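Local coordinates for protein L-Ribose isomerase (Acinetobacter, PDB 4Q0S) that isomerises the non-natural sugar L-ribose, probably to the ketose L-ribulose, within a cupin barrel that holds a metal ion, at residues 20-25 with 45-50; 64-69 with 108-113; 132-137 with 179-184. One frame throughout, in Å; residues are numbered along the deposited sequence.

Contact 1: residues 20-25 with 45-50; sequences REYDEW and VNDSAG
The phenol oxygen of Tyr-22 is held by two hydrogen bonds: it gives its proton to the backbone carbonyl of Asn-46 and takes one from the backbone N-H of Gly-50. The first bond is short, Tyr-22 OH to Asn-46 O 2.6 Å, and arrives in the carbonyl plane on a lone pair. The second, Gly-50 N to Tyr-22 OH at 2.9 Å, is nearly straight at 166°. A tyrosine suits the place because one hydroxyl can serve as donor and acceptor at once, tying two ends of a turn to a helix. With CG anti to the backbone N (chi1 -172°), the ring extends from the helix into this turn.

The turn has bonds of its own. Asn-46 OD1 accepts from Ser-48 N at 2.9 Å, an Asx turn, while Asn-46 ND2 reaches back to Lys-43 O. Asn-46 O also receives Ala-49 N, at 3.3 Å.

Asp-47 comes up beside the phenol, its OD1 3.5 Å from Tyr-22 CE2, with carboxylate and ring planes 79° apart. The same oxygen forms a salt bridge with Arg-19. Asp-23 OD1, 4.9 Å from Asp-47 OD1, is paired with Arg-19 too, which would offset the like charges.

At Gly-50 the rings of Tyr-22 and Trp-25, one helical turn apart, converge: Trp-25 CZ3 lies 3.5 Å from Gly-50 CA. Glycine fits here because the direction a side chain would take is filled by these rings.

On another side of helix 19-35, Arg-20 forms a salt bridge with Glu-21 of the second subunit. Toward the sheet, Trp-25 packs on Ile-75 and Ala-49 on Phe-77, both in strand 73-82, so helix and turn together lie against the end of the sheet where 50-52 is the outermost strand.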
loop_
_atom_site.group_PDB
_atom_site.type_symbol
_atom_site.label_atom_id
_atom_site.label_comp_id
_atom_site.label_asym_id
_atom_site.label_seq_id
_atom_site.Cartn_x
_atom_site.Cartn_y
_atom_site.Cartn_z
ATOM N N ARG A 20 -8.715 28.128 -1.065
ATOM C CA ARG A 20 -9.437 26.881 -1.270
ATOM C C ARG A 20 -8.744 25.999 -2.315
ATOM O O ARG A 20 -8.598 24.790 -2.120
ATOM C CB ARG A 20 -10.879 27.150 -1.697
ATOM C CG ARG A 20 -11.668 25.876 -1.975
ATOM C CD ARG A 20 -13.081 26.179 -2.409
ATOM N NE ARG A 20 -13.751 25.003 -2.949
ATOM C CZ ARG A 20 -15.025 24.982 -3.324
ATOM N NH1 ARG A 20 -15.765 26.078 -3.208
ATOM N NH2 ARG A 20 -15.559 23.877 -3.830
ATOM N N GLU A 21 -8.316 26.593 -3.424
ATOM C CA GLU A 21 -7.643 25.807 -4.450
ATOM C C GLU A 21 -6.350 25.233 -3.885
ATOM O O GLU A 21 -6.025 24.070 -4.123
ATOM C CB GLU A 21 -7.328 26.658 -5.683
ATOM C CG GLU A 21 -8.542 27.213 -6.414
ATOM C CD GLU A 21 -8.140 28.160 -7.531
ATOM O OE1 GLU A 21 -7.204 28.959 -7.305
ATOM O OE2 GLU A 21 -8.753 28.117 -8.620
ATOM N N TYR A 22 -5.623 26.043 -3.118
ATOM C CA TYR A 22 -4.368 25.597 -2.542
ATOM C C TYR A 22 -4.546 24.409 -1.611
ATOM O O TYR A 22 -3.913 23.367 -1.785
ATOM C CB TYR A 22 -3.682 26.719 -1.767
ATOM C CG TYR A 22 -2.293 26.318 -1.339
ATOM C CD1 TYR A 22 -1.230 26.386 -2.233
ATOM C CD2 TYR A 22 -2.056 25.794 -0.068
ATOM C CE1 TYR A 22 0.040 25.939 -1.875
ATOM C CE2 TYR A 22 -0.793 25.342 0.301
ATOM C CZ TYR A 22 0.251 25.418 -0.608
ATOM O OH TYR A 22 1.507 24.989 -0.250
ATOM N N ASP A 23 -5.402 24.575 -0.609
ATOM C CA ASP A 23 -5.653 23.509 0.350
ATOM C C ASP A 23 -6.165 22.217 -0.272
ATOM O O ASP A 23 -5.652 21.139 0.031
ATOM C CB ASP A 23 -6.628 23.984 1.424
ATOM C CG ASP A 23 -5.967 24.878 2.443
ATOM O OD1 ASP A 23 -4.835 25.336 2.182
ATOM O OD2 ASP A 23 -6.574 25.130 3.503
ATOM N N GLU A 24 -7.168 22.305 -1.136
ATOM C CA GLU A 24 -7.699 21.090 -1.744
ATOM C C GLU A 24 -6.593 20.378 -2.523
ATOM O O GLU A 24 -6.496 19.152 -2.504
ATOM C CB GLU A 24 -8.888 21.415 -2.658
ATOM C CG GLU A 24 -10.005 22.175 -1.950
ATOM C CD GLU A 24 -11.280 22.265 -2.765
ATOM O OE1 GLU A 24 -11.193 22.295 -4.013
ATOM O OE2 GLU A 24 -12.373 22.319 -2.155
ATOM N N TRP A 25 -5.742 21.162 -3.177
ATOM C CA TRP A 25 -4.634 20.626 -3.962
ATOM C C TRP A 25 -3.604 19.945 -3.064
ATOM O O TRP A 25 -3.295 18.765 -3.232
ATOM C CB TRP A 25 -3.977 21.771 -4.749
ATOM C CG TRP A 25 -2.814 21.398 -5.628
ATOM C CD1 TRP A 25 -2.697 20.284 -6.414
ATOM C CD2 TRP A 25 -1.658 22.207 -5.910
ATOM N NE1 TRP A 25 -1.546 20.355 -7.172
ATOM C CE2 TRP A 25 -0.894 21.524 -6.881
ATOM C CE3 TRP A 25 -1.200 23.447 -5.438
ATOM C CZ2 TRP A 25 0.306 22.039 -7.393
ATOM C CZ3 TRP A 25 -0.007 23.959 -5.948
ATOM C CH2 TRP A 25 0.731 23.254 -6.915
ATOM N N VAL A 45 2.928 19.587 5.555
ATOM C CA VAL A 45 1.772 20.060 4.807
ATOM C C VAL A 45 1.635 21.548 5.107
ATOM O O VAL A 45 0.905 21.953 6.014
ATOM C CB VAL A 45 0.498 19.302 5.230
ATOM C CG1 VAL A 45 -0.682 19.737 4.374
ATOM C CG2 VAL A 45 0.732 17.797 5.092
ATOM N N ASN A 46 2.358 22.356 4.337
ATOM C CA ASN A 46 2.372 23.804 4.528
ATOM C C ASN A 46 2.148 24.592 3.239
ATOM O O ASN A 46 1.950 24.014 2.163
ATOM C CB ASN A 46 3.709 24.216 5.146
ATOM C CG ASN A 46 4.892 23.667 4.377
ATOM O OD1 ASN A 46 5.055 23.950 3.193
ATOM N ND2 ASN A 46 5.717 22.865 5.040
ATOM N N ASP A 47 2.192 25.919 3.362
ATOM C CA ASP A 47 1.981 26.813 2.226
ATOM C C ASP A 47 3.164 26.898 1.267
ATOM O O ASP A 47 3.153 27.709 0.348
ATOM C CB ASP A 47 1.630 28.223 2.710
ATOM C CG ASP A 47 0.302 28.276 3.432
ATOM O OD1 ASP A 47 -0.558 27.407 3.173
ATOM O OD2 ASP A 47 0.112 29.201 4.249
ATOM N N SER A 48 4.184 26.077 1.486
ATOM C CA SER A 48 5.339 26.067 0.600
ATOM C C SER A 48 5.386 24.773 -0.215
ATOM O O SER A 48 6.161 24.656 -1.168
ATOM C CB SER A 48 6.633 26.210 1.404
ATOM O OG SER A 48 6.757 27.513 1.940
ATOM N N ALA A 49 4.547 23.808 0.159
ATOM C CA ALA A 49 4.511 22.524 -0.529
ATOM C C ALA A 49 3.998 22.633 -1.959
ATOM O O ALA A 49 4.513 21.973 -2.859
ATOM C CB ALA A 49 3.657 21.530 0.266
ATOM N N GLY A 50 2.978 23.457 -2.172
ATOM C CA GLY A 50 2.429 23.626 -3.506
ATOM C C GLY A 50 3.210 24.704 -4.237
ATOM O O GLY A 50 3.234 25.854 -3.802
#

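Contact 2: residues 64-69 with 108-113; sequences GMWSGE and VHPGKF
Trp-66 and His-109 meet at right angles where two beta turns pack together: a type I turn from Gly-64 to Ser-67, and the type II turn from His-109 to Lys-112 that links two strands of the cupin barrel. The imidazole points an edge at the indole face, an offset edge-to-face pair with planes at 90°, and His-109 CD2 lies 3.7 Å from Trp-66 NE1. Both NE1 of Trp-66 and NE2 of His-109 bond to Glu-28 of the second subunit, so the aromatic pair also serves the subunit interface.

Met-65 takes a face of the imidazole. Its CB stands 4.0 Å from the ring centroid in a CH-pi contact, and the flexible thioether then bends across Lys-112, with SD 3.8 Å from Lys-112 CE. Pro-110 CG adds an apolar touch at Trp-66 CZ3.

The backbones come closest at two glycines. Gly-68 CA makes a CH...O contact with Pro-110 O at 3.3 Å, and Gly-111 CA makes one with Gly-68 O; both residues have positive phi, which glycine adopts readily.

Lysine suits this buried place, where its long chain can carry a charge to polar backbone atoms: bent at chi2 and chi4 (-76° and -74°), Lys-112 brings its ammonium to backbone oxygen and to two waters. One water also donates to Met-65 O and Pro-110 O and accepts from Gly-68 N. The direct bond runs from Lys-112 NZ to Glu-69 O, 2.8 Å long.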
loop_
_atom_site.group_PDB
_atom_site.type_symbol
_atom_site.label_atom_id
_atom_site.label_comp_id
_atom_site.label_asym_id
_atom_site.label_seq_id
_atom_site.Cartn_x
_atom_site.Cartn_y
_atom_site.Cartn_z
ATOM N N GLY A 64 -7.958 24.051 -13.562
ATOM C CA GLY A 64 -7.595 23.108 -12.517
ATOM C C GLY A 64 -6.572 22.026 -12.826
ATOM O O GLY A 64 -6.231 21.759 -13.980
ATOM N N MET A 65 -6.108 21.385 -11.759
ATOM C CA MET A 65 -5.106 20.333 -11.838
ATOM C C MET A 65 -5.518 19.054 -12.567
ATOM O O MET A 65 -4.685 18.179 -12.788
ATOM C CB MET A 65 -4.610 20.005 -10.432
ATOM C CG MET A 65 -3.672 21.053 -9.849
ATOM S SD MET A 65 -2.120 21.178 -10.803
ATOM C CE MET A 65 -2.201 22.878 -11.312
ATOM N N TRP A 66 -6.786 18.925 -12.939
ATOM C CA TRP A 66 -7.207 17.742 -13.683
ATOM C C TRP A 66 -7.571 18.087 -15.117
ATOM O O TRP A 66 -8.126 17.260 -15.839
ATOM C CB TRP A 66 -8.375 17.020 -12.989
ATOM C CG TRP A 66 -7.904 16.191 -11.820
ATOM C CD1 TRP A 66 -7.764 16.605 -10.523
ATOM C CD2 TRP A 66 -7.373 14.861 -11.873
ATOM N NE1 TRP A 66 -7.171 15.617 -9.770
ATOM C CE2 TRP A 66 -6.919 14.537 -10.573
ATOM C CE3 TRP A 66 -7.228 13.911 -12.895
ATOM C CZ2 TRP A 66 -6.328 13.301 -10.269
ATOM C CZ3 TRP A 66 -6.639 12.684 -12.591
ATOM C CH2 TRP A 66 -6.197 12.394 -11.289
ATOM N N SER A 67 -7.249 19.308 -15.535
ATOM C CA SER A 67 -7.544 19.732 -16.900
ATOM C C SER A 67 -6.636 19.000 -17.891
ATOM O O SER A 67 -7.030 18.737 -19.024
ATOM C CB SER A 67 -7.356 21.247 -17.053
ATOM O OG SER A 67 -5.984 21.603 -17.085
ATOM N N GLY A 68 -5.425 18.665 -17.451
ATOM C CA GLY A 68 -4.487 17.971 -18.318
ATOM C C GLY A 68 -3.622 18.939 -19.105
ATOM O O GLY A 68 -2.720 18.536 -19.838
ATOM N N GLU A 69 -3.891 20.227 -18.935
ATOM C CA GLU A 69 -3.162 21.275 -19.635
ATOM C C GLU A 69 -1.702 21.400 -19.209
ATOM O O GLU A 69 -1.351 21.138 -18.059
ATOM C CB GLU A 69 -3.870 22.615 -19.426
ATOM C CG GLU A 69 -5.304 22.629 -19.929
ATOM C CD GLU A 69 -6.019 23.920 -19.594
ATOM O OE1 GLU A 69 -6.153 24.238 -18.392
ATOM O OE2 GLU A 69 -6.446 24.620 -20.532
ATOM N N VAL A 108 2.947 15.419 -9.290
ATOM C CA VAL A 108 2.718 16.157 -10.512
ATOM C C VAL A 108 1.448 15.649 -11.183
ATOM O O VAL A 108 1.313 14.460 -11.477
ATOM C CB VAL A 108 3.912 15.981 -11.471
ATOM C CG1 VAL A 108 3.662 16.727 -12.758
ATOM C CG2 VAL A 108 5.186 16.473 -10.792
ATOM N N HIS A 109 0.509 16.558 -11.417
ATOM C CA HIS A 109 -0.738 16.181 -12.043
ATOM C C HIS A 109 -0.591 16.043 -13.551
ATOM O O HIS A 109 0.378 16.531 -14.139
ATOM C CB HIS A 109 -1.838 17.171 -11.651
ATOM C CG HIS A 109 -2.388 16.922 -10.278
ATOM N ND1 HIS A 109 -1.645 17.117 -9.134
ATOM C CD2 HIS A 109 -3.582 16.427 -9.871
ATOM C CE1 HIS A 109 -2.356 16.753 -8.082
ATOM N NE2 HIS A 109 -3.536 16.329 -8.502
ATOM N N PRO A 110 -1.546 15.360 -14.194
ATOM C CA PRO A 110 -1.520 15.137 -15.641
ATOM C C PRO A 110 -1.224 16.380 -16.473
ATOM O O PRO A 110 -1.885 17.411 -16.326
ATOM C CB PRO A 110 -2.906 14.557 -15.928
ATOM C CG PRO A 110 -3.277 13.887 -14.633
ATOM C CD PRO A 110 -2.828 14.911 -13.622
ATOM N N GLY A 111 -0.221 16.265 -17.342
ATOM C CA GLY A 111 0.153 17.370 -18.207
ATOM C C GLY A 111 1.083 18.400 -17.590
ATOM O O GLY A 111 1.770 19.118 -18.312
ATOM N N LYS A 112 1.123 18.469 -16.264
ATOM C CA LYS A 112 1.961 19.448 -15.571
ATOM C C LYS A 112 3.444 19.048 -15.525
ATOM O O LYS A 112 3.783 17.870 -15.639
ATOM C CB LYS A 112 1.405 19.676 -14.161
ATOM C CG LYS A 112 -0.105 20.005 -14.142
ATOM C CD LYS A 112 -0.380 21.439 -14.574
ATOM C CE LYS A 112 -1.874 21.802 -14.517
ATOM N NZ LYS A 112 -2.679 21.192 -15.609
ATOM N N PHE A 113 4.321 20.038 -15.352
ATOM C CA PHE A 113 5.765 19.804 -15.342
ATOM C C PHE A 113 6.538 20.376 -14.161
ATOM O O PHE A 113 6.096 21.313 -13.500
ATOM C CB PHE A 113 6.451 20.465 -16.557
ATOM C CG PHE A 113 5.969 20.012 -17.900
ATOM C CD1 PHE A 113 4.689 20.322 -18.346
ATOM C CD2 PHE A 113 6.837 19.345 -18.761
ATOM C CE1 PHE A 113 4.284 19.979 -19.637
ATOM C CE2 PHE A 113 6.446 18.998 -20.044
ATOM C CZ PHE A 113 5.169 19.313 -20.488
HETATM O O HOH W 1 -4.569 23.388 -15.832
HETATM O O HOH W 2 -3.807 18.627 -15.107
#

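Contact 3: residues 132-137 with 179-184; sequences EMEVFY and TSYVRL
Strands 132-137 and 180-184 run antiparallel, their axes 4.6 Å apart at closest, with Met-133 and Leu-184, Val-135 and Val-182, and Tyr-137 and Ser-180 as hydrogen-bonded pairs. They form the edge of one sheet of the cupin barrel, 180-185 being outermost within the chain, and each of the three pairs exchanges two backbone bonds.

Those same pairs put their side chains on the face that packs against strands 124-130 and 191-193, consistent with the inside of the barrel, and they are mostly apolar as that place demands. Met-133 and Leu-184 lie side by side, and Val-135 CB touches Val-182 CG1 at 3.7 Å. Small Ser-180 lets an aromatic ring close over it: its CB sits 3.5 Å from the Tyr-137 ring centroid, over the middle of the face. Tyr-137 CG stands between the backbone N and the carbonyl carbon (chi1 67°), which folds the ring over the neighbouring strand. Tyr-137 OH goes to Pro-156 O and Ser-180 OG to Val-157 O.

The other face is polar and aromatic. Phe-136 and Tyr-181 lie alongside each other, CE1 of the first 3.5 Å from CD1 of the second. Arg-183, extended from CG to NE, forms salt bridges with two glutamates: NE to Glu-132 OE1 is 2.7 Å, with carboxylate and guanidinium planes 84° apart, and NH1 to Glu-134 OE1 is 3.3 Å. Glu-134 OE2 forms a salt bridge with Arg-202 of the next strand. Glu-134 OE1 is further held by Tyr-181 OH, which donates at 2.5 Å to the anti side of the carboxylate.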
loop_
_atom_site.group_PDB
_atom_site.type_symbol
_atom_site.label_atom_id
_atom_site.label_comp_id
_atom_site.label_asym_id
_atom_site.label_seq_id
_atom_site.Cartn_x
_atom_site.Cartn_y
_atom_site.Cartn_z
ATOM N N GLU A 132 3.360 7.450 -14.041
ATOM C CA GLU A 132 4.575 7.278 -14.827
ATOM C C GLU A 132 5.241 8.626 -14.953
ATOM O O GLU A 132 4.575 9.657 -15.008
ATOM C CB GLU A 132 4.261 6.706 -16.212
ATOM C CG GLU A 132 3.412 5.446 -16.153
ATOM C CD GLU A 132 3.666 4.488 -17.302
ATOM O OE1 GLU A 132 4.021 4.943 -18.413
ATOM O OE2 GLU A 132 3.494 3.269 -17.093
ATOM N N MET A 133 6.561 8.611 -14.994
ATOM C CA MET A 133 7.312 9.841 -15.064
ATOM C C MET A 133 8.080 9.982 -16.365
ATOM O O MET A 133 8.879 9.114 -16.729
ATOM C CB MET A 133 8.265 9.891 -13.873
ATOM C CG MET A 133 9.193 11.074 -13.832
ATOM S SD MET A 133 10.408 10.807 -12.539
ATOM C CE MET A 133 10.801 12.509 -12.054
ATOM N N GLU A 134 7.819 11.074 -17.075
ATOM C CA GLU A 134 8.514 11.340 -18.322
ATOM C C GLU A 134 9.564 12.392 -18.026
ATOM O O GLU A 134 9.251 13.545 -17.711
ATOM C CB GLU A 134 7.537 11.815 -19.403
ATOM C CG GLU A 134 6.669 10.682 -19.936
ATOM C CD GLU A 134 5.836 11.077 -21.146
ATOM O OE1 GLU A 134 5.917 10.368 -22.168
ATOM O OE2 GLU A 134 5.101 12.079 -21.080
ATOM N N VAL A 135 10.818 11.965 -18.104
ATOM C CA VAL A 135 11.953 12.829 -17.822
ATOM C C VAL A 135 12.612 13.302 -19.109
ATOM O O VAL A 135 12.832 12.526 -20.039
ATOM C CB VAL A 135 13.011 12.086 -16.962
ATOM C CG1 VAL A 135 14.078 13.064 -16.477
ATOM C CG2 VAL A 135 12.336 11.407 -15.777
ATOM N N PHE A 136 12.907 14.593 -19.152
ATOM C CA PHE A 136 13.561 15.203 -20.296
ATOM C C PHE A 136 14.852 15.734 -19.700
ATOM O O PHE A 136 14.836 16.363 -18.639
ATOM C CB PHE A 136 12.694 16.347 -20.838
ATOM C CG PHE A 136 11.258 15.955 -21.071
ATOM C CD1 PHE A 136 10.891 15.225 -22.202
ATOM C CD2 PHE A 136 10.281 16.269 -20.131
ATOM C CE1 PHE A 136 9.568 14.811 -22.391
ATOM C CE2 PHE A 136 8.960 15.861 -20.310
ATOM C CZ PHE A 136 8.602 15.130 -21.443
ATOM N N TYR A 137 15.979 15.465 -20.353
ATOM C CA TYR A 137 17.241 15.934 -19.816
ATOM C C TYR A 137 18.361 16.031 -20.841
ATOM O O TYR A 137 18.261 15.518 -21.955
ATOM C CB TYR A 137 17.699 15.017 -18.681
ATOM C CG TYR A 137 18.061 13.622 -19.145
ATOM C CD1 TYR A 137 17.074 12.696 -19.468
ATOM C CD2 TYR A 137 19.398 13.231 -19.266
ATOM C CE1 TYR A 137 17.399 11.412 -19.894
ATOM C CE2 TYR A 137 19.736 11.949 -19.698
ATOM C CZ TYR A 137 18.733 11.045 -20.008
ATOM O OH TYR A 137 19.048 9.768 -20.409
ATOM N N THR A 179 17.111 17.182 -24.770
ATOM C CA THR A 179 16.807 16.253 -25.849
ATOM C C THR A 179 16.699 14.774 -25.476
ATOM O O THR A 179 16.034 14.010 -26.179
ATOM C CB THR A 179 17.846 16.420 -26.976
ATOM O OG1 THR A 179 19.146 16.077 -26.482
ATOM C CG2 THR A 179 17.881 17.869 -27.436
ATOM N N SER A 180 17.349 14.363 -24.390
ATOM C CA SER A 180 17.269 12.970 -23.963
ATOM C C SER A 180 15.962 12.753 -23.211
ATOM O O SER A 180 15.489 13.635 -22.496
ATOM C CB SER A 180 18.457 12.600 -23.074
ATOM O OG SER A 180 19.621 12.384 -23.857
ATOM N N TYR A 181 15.386 11.569 -23.370
ATOM C CA TYR A 181 14.107 11.257 -22.748
ATOM C C TYR A 181 14.052 9.835 -22.220
ATOM O O TYR A 181 14.661 8.925 -22.778
ATOM C CB TYR A 181 12.994 11.460 -23.780
ATOM C CG TYR A 181 11.671 10.801 -23.450
ATOM C CD1 TYR A 181 10.664 11.497 -22.780
ATOM C CD2 TYR A 181 11.413 9.485 -23.843
ATOM C CE1 TYR A 181 9.425 10.901 -22.518
ATOM C CE2 TYR A 181 10.186 8.881 -23.583
ATOM C CZ TYR A 181 9.197 9.592 -22.925
ATOM O OH TYR A 181 7.977 9.000 -22.694
ATOM N N VAL A 182 13.304 9.652 -21.140
ATOM C CA VAL A 182 13.127 8.341 -20.544
ATOM C C VAL A 182 11.804 8.351 -19.790
ATOM O O VAL A 182 11.427 9.362 -19.194
ATOM C CB VAL A 182 14.296 7.986 -19.575
ATOM C CG1 VAL A 182 14.312 8.928 -18.380
ATOM C CG2 VAL A 182 14.169 6.556 -19.124
ATOM N N ARG A 183 11.088 7.238 -19.847
ATOM C CA ARG A 183 9.818 7.115 -19.152
ATOM C C ARG A 183 10.025 6.117 -18.020
ATOM O O ARG A 183 10.336 4.952 -18.263
ATOM C CB ARG A 183 8.733 6.635 -20.120
ATOM C CG ARG A 183 7.322 6.696 -19.546
ATOM C CD ARG A 183 6.290 6.919 -20.650
ATOM N NE ARG A 183 4.922 6.849 -20.142
ATOM C CZ ARG A 183 3.849 7.235 -20.827
ATOM N NH1 ARG A 183 3.986 7.729 -22.052
ATOM N NH2 ARG A 183 2.640 7.110 -20.293
ATOM N N LEU A 184 9.862 6.586 -16.784
ATOM C CA LEU A 184 10.063 5.749 -15.602
ATOM C C LEU A 184 8.739 5.283 -15.008
ATOM O O LEU A 184 7.750 6.022 -15.014
ATOM C CB LEU A 184 10.839 6.526 -14.534
ATOM C CG LEU A 184 12.196 7.111 -14.948
ATOM C CD1 LEU A 184 12.781 7.921 -13.790
ATOM C CD2 LEU A 184 13.139 5.985 -15.356
#

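How the contacts relate
Contact 2 is the most buried of the three; contacts 1 and 3 are partly buried and lie on opposite sides of the chain's centre. Contact 1 ties helix 19-35 to the loop entering strand 50-52 of the six-stranded sheet, whereas contact 3 joins two strands at the edge of the five-stranded one. Contact 2 touches contacts 1 and 3: Trp-25 NE1 is 3.5 Å from Met-65 CG, and Phe-113 CE2 is 4.0 Å from Phe-136 CE2. One tyrosine hydroxyl binds a loop in contact 1, a lysine and waters bridge turns in contact 2, and regular strand pairing with a salt-bridge network on one face holds contact 3. Only contacts 1 and 2 meet the second subunit.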